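Local coordinates for enoyl-CoA hydratase/isomerase family protein (Bacillus anthracis, PDB 3KQF) that probably catalyses the reversible hydration of enoyl-CoA thioesters in fatty acid breakdown, as other enoyl-CoA hydratases of the crotonase family do, at residues A[33-38]-A[73-78]; A[119-122]-A[126-129]. All blocks are in the same frame, centred on the assembly; numbering follows the deposited sequence.

Interaction 1 (A[33-38]-A[73-78]); sequences LSLALL and LKERAG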
ATOM      1  N   LEU A  33       6.219  28.620  -1.806  1.00 19.11           N
ATOM      2  CA  LEU A  33       7.570  28.356  -2.292  1.00 19.57           C
ATOM      3  C   LEU A  33       8.022  29.263  -3.426  1.00 20.35           C
ATOM      4  O   LEU A  33       7.766  28.979  -4.600  1.00 20.20           O
ATOM      5  CB  LEU A  33       7.640  26.889  -2.743  1.00 19.76           C
ATOM      6  CG  LEU A  33       7.225  25.845  -1.697  1.00 19.77           C
ATOM      7  CD1 LEU A  33       7.007  24.482  -2.372  1.00 18.55           C
ATOM      8  CD2 LEU A  33       8.217  25.738  -0.542  1.00 19.93           C
ATOM      9  N   SER A  34       8.670  30.378  -3.083  1.00 19.34           N
ATOM     10  CA  SER A  34       9.210  31.263  -4.087  1.00 19.24           C
ATOM     11  C   SER A  34      10.573  30.712  -4.502  1.00 18.47           C
ATOM     12  O   SER A  34      11.170  29.906  -3.775  1.00 17.35           O
ATOM     13  CB  SER A  34       9.377  32.680  -3.534  1.00 20.37           C
ATOM     14  OG  SER A  34      10.194  32.680  -2.379  1.00 19.23           O
ATOM     15  N   LEU A  35      11.077  31.140  -5.656  1.00 17.43           N
ATOM     16  CA  LEU A  35      12.391  30.684  -6.093  1.00 18.15           C
ATOM     17  C   LEU A  35      13.451  31.085  -5.068  1.00 18.03           C
ATOM     18  O   LEU A  35      14.386  30.343  -4.821  1.00 18.06           O
ATOM     19  CB  LEU A  35      12.750  31.228  -7.483  1.00 17.82           C
ATOM     20  CG  LEU A  35      11.791  30.817  -8.613  1.00 19.23           C
ATOM     21  CD1 LEU A  35      12.247  31.363  -9.950  1.00 20.95           C
ATOM     22  CD2 LEU A  35      11.674  29.302  -8.682  1.00 24.96           C
ATOM     23  N   ALA A  36      13.296  32.257  -4.461  1.00 19.51           N
ATOM     24  CA  ALA A  36      14.262  32.715  -3.447  1.00 19.88           C
ATOM     25  C   ALA A  36      14.269  31.777  -2.232  1.00 20.53           C
ATOM     26  O   ALA A  36      15.341  31.405  -1.725  1.00 19.67           O
ATOM     27  CB  ALA A  36      13.977  34.161  -3.038  1.00 19.74           C
ATOM     28  N   LEU A  37      13.083  31.373  -1.777  1.00 19.23           N
ATOM     29  CA  LEU A  37      12.982  30.431  -0.655  1.00 19.69           C
ATOM     30  C   LEU A  37      13.585  29.081  -1.033  1.00 19.32           C
ATOM     31  O   LEU A  37      14.327  28.489  -0.247  1.00 18.79           O
ATOM     32  CB  LEU A  37      11.532  30.267  -0.193  1.00 18.76           C
ATOM     33  CG  LEU A  37      11.234  29.220   0.903  1.00 18.40           C
ATOM     34  CD1 LEU A  37       9.947  29.557   1.659  1.00 19.60           C
ATOM     35  CD2 LEU A  37      11.145  27.798   0.323  1.00 17.26           C
ATOM     36  N   LEU A  38      13.308  28.613  -2.248  1.00 19.52           N
ATOM     37  CA  LEU A  38      13.843  27.320  -2.700  1.00 19.66           C
ATOM     38  C   LEU A  38      15.375  27.334  -2.720  1.00 19.98           C
ATOM     39  O   LEU A  38      16.005  26.348  -2.332  1.00 20.51           O
ATOM     40  CB  LEU A  38      13.250  26.922  -4.058  1.00 19.96           C
ATOM     41  CG  LEU A  38      11.741  26.643  -4.048  1.00 20.03           C
ATOM     42  CD1 LEU A  38      11.246  26.501  -5.474  1.00 19.00           C
ATOM     43  CD2 LEU A  38      11.360  25.413  -3.222  1.00 19.93           C
ATOM     44  N   LEU A  73       2.116  31.427  -6.457  1.00 14.12           N
ATOM     45  CA  LEU A  73       1.386  31.722  -7.697  1.00 14.43           C
ATOM     46  C   LEU A  73       1.527  33.186  -8.146  1.00 14.06           C
ATOM     47  O   LEU A  73       1.363  33.494  -9.329  1.00 14.06           O
ATOM     48  CB  LEU A  73      -0.086  31.323  -7.571  1.00 14.80           C
ATOM     49  CG  LEU A  73      -0.354  29.826  -7.361  1.00 17.79           C
ATOM     50  CD1 LEU A  73      -1.853  29.555  -7.299  1.00 16.99           C
ATOM     51  CD2 LEU A  73       0.284  28.981  -8.467  1.00 18.77           C
ATOM     52  N   LYS A  74       1.808  34.079  -7.200  1.00 14.20           N
ATOM     53  CA  LYS A  74       2.026  35.479  -7.530  1.00 14.54           C
ATOM     54  C   LYS A  74       3.256  35.563  -8.410  1.00 13.49           C
ATOM     55  O   LYS A  74       3.269  36.302  -9.386  1.00 14.70           O
ATOM     56  CB  LYS A  74       2.176  36.332  -6.269  1.00 14.04           C
ATOM     57  CG  LYS A  74       0.890  36.471  -5.481  1.00 14.89           C
ATOM     58  CD  LYS A  74       1.097  37.277  -4.222  1.00 16.72           C
ATOM     59  CE  LYS A  74      -0.168  37.372  -3.396  1.00 18.15           C
ATOM     60  NZ  LYS A  74       0.060  38.199  -2.179  1.00 19.80           N
ATOM     61  N   GLU A  75       4.280  34.782  -8.067  1.00 12.44           N
ATOM     62  CA  GLU A  75       5.518  34.714  -8.853  1.00 12.92           C
ATOM     63  C   GLU A  75       5.331  33.959 -10.178  1.00 13.21           C
ATOM     64  O   GLU A  75       5.896  34.350 -11.210  1.00 13.67           O
ATOM     65  CB  GLU A  75       6.616  34.039  -8.027  1.00 12.60           C
ATOM     66  CG  GLU A  75       7.967  33.902  -8.719  1.00 13.40           C
ATOM     67  CD  GLU A  75       9.056  33.425  -7.776  1.00 19.03           C
ATOM     68  OE1 GLU A  75       8.820  32.469  -7.003  1.00 18.00           O
ATOM     69  OE2 GLU A  75      10.163  33.999  -7.814  1.00 21.00           O
ATOM     70  N   ARG A  76       4.530  32.890 -10.151  0.60 13.14           N
ATOM     71  CA  ARG A  76       4.298  32.077 -11.341  0.60 13.40           C
ATOM     72  C   ARG A  76       3.541  32.809 -12.455  0.60 12.83           C
ATOM     73  O   ARG A  76       3.816  32.591 -13.635  0.60 11.07           O
ATOM     74  CB  ARG A  76       3.533  30.792 -10.989  0.60 13.83           C
ATOM     75  CG  ARG A  76       4.276  29.819 -10.097  0.60 17.84           C
ATOM     76  CD  ARG A  76       5.585  29.343 -10.733  0.60 21.14           C
ATOM     77  NE  ARG A  76       6.167  28.220  -9.999  0.60 24.56           N
ATOM     78  CZ  ARG A  76       5.815  26.945 -10.166  0.60 26.42           C
ATOM     79  NH1 ARG A  76       4.861  26.606 -11.032  0.60 27.70           N
ATOM     80  NH2 ARG A  76       6.408  25.998  -9.455  0.60 27.41           N
ATOM     81  N   ALA A  77       2.580  33.648 -12.078  1.00 12.58           N
ATOM     82  CA  ALA A  77       1.773  34.389 -13.064  1.00 13.66           C
ATOM     83  C   ALA A  77       2.578  35.103 -14.137  1.00 13.38           C
ATOM     84  O   ALA A  77       3.459  35.920 -13.846  1.00 11.75           O
ATOM     85  CB  ALA A  77       0.839  35.391 -12.367  1.00 13.71           C
ATOM     86  N   GLY A  78       2.258  34.784 -15.387  1.00 13.76           N
ATOM     87  CA  GLY A  78       2.910  35.401 -16.537  1.00 12.43           C
ATOM     88  C   GLY A  78       4.280  34.866 -16.919  1.00 11.90           C
ATOM     89  O   GLY A  78       4.875  35.348 -17.872  1.00 10.05           O
TER
HETATM   90  O   HOH W   1      11.642  34.511  -5.827  1.00 16.92           O

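Interaction 2 (A[119-122]-A[126-129]); sequences ELSL and FRIA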
ATOM      1  N   GLU A 119       3.253  17.981  -1.421  1.00 14.99           N
ATOM      2  CA  GLU A 119       4.406  17.332  -2.021  1.00 14.86           C
ATOM      3  C   GLU A 119       5.625  17.376  -1.102  1.00 14.40           C
ATOM      4  O   GLU A 119       6.364  16.380  -0.983  1.00 14.36           O
ATOM      5  CB  GLU A 119       4.726  17.945  -3.383  1.00 15.19           C
ATOM      6  CG  GLU A 119       3.703  17.594  -4.407  1.00 14.14           C
ATOM      7  CD  GLU A 119       3.978  18.194  -5.757  1.00 18.95           C
ATOM      8  OE1 GLU A 119       4.210  19.436  -5.851  1.00 18.77           O
ATOM      9  OE2 GLU A 119       3.920  17.430  -6.745  1.00 16.76           O
ATOM     10  N   LEU A 120       5.825  18.512  -0.448  1.00 14.75           N
ATOM     11  CA  LEU A 120       6.937  18.681   0.480  1.00 15.84           C
ATOM     12  C   LEU A 120       6.798  17.709   1.660  1.00 16.54           C
ATOM     13  O   LEU A 120       7.786  17.071   2.076  1.00 16.64           O
ATOM     14  CB  LEU A 120       6.985  20.142   0.981  1.00 16.36           C
ATOM     15  CG  LEU A 120       8.111  20.504   1.942  1.00 17.28           C
ATOM     16  CD1 LEU A 120       9.456  20.178   1.279  1.00 15.74           C
ATOM     17  CD2 LEU A 120       8.026  21.970   2.362  1.00 17.45           C
ATOM     18  N   SER A 121       5.576  17.552   2.173  1.00 14.89           N
ATOM     19  CA  SER A 121       5.348  16.627   3.298  1.00 15.69           C
ATOM     20  C   SER A 121       5.553  15.166   2.867  1.00 14.83           C
ATOM     21  O   SER A 121       5.983  14.362   3.658  1.00 15.08           O
ATOM     22  CB  SER A 121       3.956  16.811   3.921  1.00 15.85           C
ATOM     23  OG  SER A 121       2.968  16.146   3.177  1.00 17.76           O
ATOM     24  N   LEU A 122       5.278  14.849   1.596  1.00 13.30           N
ATOM     25  CA  LEU A 122       5.483  13.490   1.064  1.00 14.44           C
ATOM     26  C   LEU A 122       6.965  13.165   0.887  1.00 13.08           C
ATOM     27  O   LEU A 122       7.332  12.003   0.916  1.00 13.95           O
ATOM     28  CB  LEU A 122       4.761  13.302  -0.271  1.00 14.58           C
ATOM     29  CG  LEU A 122       3.220  13.232  -0.155  1.00 14.79           C
ATOM     30  CD1 LEU A 122       2.538  13.454  -1.503  1.00 15.02           C
ATOM     31  CD2 LEU A 122       2.759  11.910   0.483  1.00 18.12           C
ATOM     32  N   PHE A 126       8.235  10.718   7.463  1.00 15.42           N
ATOM     33  CA  PHE A 126       6.870  10.614   8.009  1.00 14.24           C
ATOM     34  C   PHE A 126       6.379  11.981   8.459  1.00 14.94           C
ATOM     35  O   PHE A 126       7.155  12.955   8.510  1.00 13.99           O
ATOM     36  CB  PHE A 126       6.676   9.491   9.050  1.00 14.60           C
ATOM     37  CG  PHE A 126       7.510   9.637  10.269  1.00 15.04           C
ATOM     38  CD1 PHE A 126       7.024  10.313  11.386  1.00 17.60           C
ATOM     39  CD2 PHE A 126       8.776   9.083  10.310  1.00 15.05           C
ATOM     40  CE1 PHE A 126       7.796  10.444  12.515  1.00 16.69           C
ATOM     41  CE2 PHE A 126       9.557   9.197  11.449  1.00 18.67           C
ATOM     42  CZ  PHE A 126       9.068   9.879  12.555  1.00 18.16           C
ATOM     43  N   ARG A 127       5.082  12.037   8.764  1.00 13.67           N
ATOM     44  CA  ARG A 127       4.368  13.266   9.000  1.00 13.80           C
ATOM     45  C   ARG A 127       3.538  13.313  10.282  1.00 13.54           C
ATOM     46  O   ARG A 127       2.854  12.353  10.642  1.00 13.59           O
ATOM     47  CB  ARG A 127       3.409  13.422   7.802  1.00 13.69           C
ATOM     48  CG  ARG A 127       4.096  13.664   6.457  1.00 13.98           C
ATOM     49  CD  ARG A 127       3.385  12.989   5.258  1.00 15.89           C
ATOM     50  NE  ARG A 127       3.569  11.538   5.328  1.00 14.02           N
ATOM     51  CZ  ARG A 127       4.690  10.890   4.963  1.00 16.66           C
ATOM     52  NH1 ARG A 127       4.773   9.576   5.110  1.00 13.64           N
ATOM     53  NH2 ARG A 127       5.725  11.549   4.473  1.00 15.92           N
ATOM     54  N   ILE A 128       3.636  14.441  10.974  1.00 13.70           N
ATOM     55  CA  ILE A 128       2.820  14.724  12.168  1.00 14.25           C
ATOM     56  C   ILE A 128       2.022  15.966  11.772  1.00 14.89           C
ATOM     57  O   ILE A 128       2.612  16.962  11.339  1.00 16.17           O
ATOM     58  CB  ILE A 128       3.641  15.081  13.391  1.00 15.07           C
ATOM     59  CG1 ILE A 128       4.695  14.019  13.710  1.00 18.84           C
ATOM     60  CG2 ILE A 128       2.697  15.311  14.626  1.00 12.58           C
ATOM     61  CD1 ILE A 128       5.659  14.463  14.785  1.00 23.99           C
ATOM     62  N   ALA A 129       0.707  15.925  11.914  1.00 15.48           N
ATOM     63  CA  ALA A 129      -0.157  17.063  11.577  1.00 16.38           C
ATOM     64  C   ALA A 129      -0.926  17.650  12.752  1.00 15.98           C
ATOM     65  O   ALA A 129      -1.377  16.934  13.623  1.00 15.20           O
ATOM     66  CB  ALA A 129      -1.163  16.655  10.542  1.00 15.29           C
TER

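Interaction 1 (A[33-38]-A[73-78])
E75 meets S34 and L35 at the point where helix 35-49 begins, and the contact has a packed side against L35 and a wet side next to A36. On the packed side, E75 OE1 accepts from L35 N at 2.9 Å with an N-H...O angle of 152°, using its syn lone pair. S34 CA lies 3.2 Å from E75 OE1. The L35 side chain crosses the carboxylate obliquely, L35 CG 3.7 Å from E75 OE2, and packs on A87 of helix 81-99. E75 reaches this far because CG stands anti to its backbone N (chi1 -180°) and the chain stays extended beyond it. S34 is the N-cap: S34 OG sits between the backbone N and the carbonyl carbon (chi1 57°), where it accepts from L37 N at 3.2 Å. On the looser side, beside exposed A36, a water donates to E75 OE2 and accepts from A36 N at 3.1 Å. E75 N donates a hydrogen bond to D72 OD2, while L73 packs on F254 of the second subunit. L35 N, A36 N and L37 N all belong to the first turn, so E75, S34 and one water together satisfy them. A negative carboxylate here would probably interact favourably with the helix dipole.

Interaction 2 (A[119-122]-A[126-129])
S121 and R127 join the end of helix 116-123 to the strand that follows it in the crotonase fold: the chain leaves strand 105-109, passes through strand 112-114 of the second sheet and this helix, and returns as 126-130, parallel to 105-109. Along 119-122, E119 comes first; its OE2 accepts from A148 N and G150 N, and its side chain touches E139, consistent with the glutamate pair of hydratases in this family. S121 carries most of the helix side of the contact. Its OG bonds back to T118 O, while S121 CB sits 4.0 Å from R127 CG. S121 O lies 3.3 Å from R127 CD, alongside an arginine chain bent at chi2 and chi3 (chi3 -71°), which folds NH2 back to that carbonyl. L122 comes next, with L122 O 3.9 Å from R127 NH2 and oblique to the guanidinium. R127 is buried: NH2 also donates to C124 O, NH1 forms a salt bridge with E185 OE2, and G161 of the third subunit packs on it. A cation beside these helix-end carbonyls would probably be favoured. R127 NH2 reaches S121 O at 2.9 Å with an N-H...O angle of 161°, the oxygen in the guanidinium plane and the donor tilted 22° from the carbonyl plane.

Overall arrangement
Interactions 1 and 2 lie in series along the chain, their centres 21 Å apart and their nearest atoms about 5 Å apart without touching. Interaction 2 is central, about 5 Å from the chain centre, whereas interaction 1 is peripheral at about 21 Å. They treat opposite helix ends with opposite charges: a carboxylate meets first-turn amides of helix 35-49, and a guanidinium meets last-turn carbonyls of helix 116-123. In crotonase relatives, the oxyanion hole is built from the loop after the strand equivalent to 56-61 and the start of the helix equivalent to 116-123. Interaction 1 probably adjoins the first element, since L33 bonds through its backbone to G70 in that loop; interaction 2 probably anchors the far end of the second. Each also approaches a different neighbouring subunit.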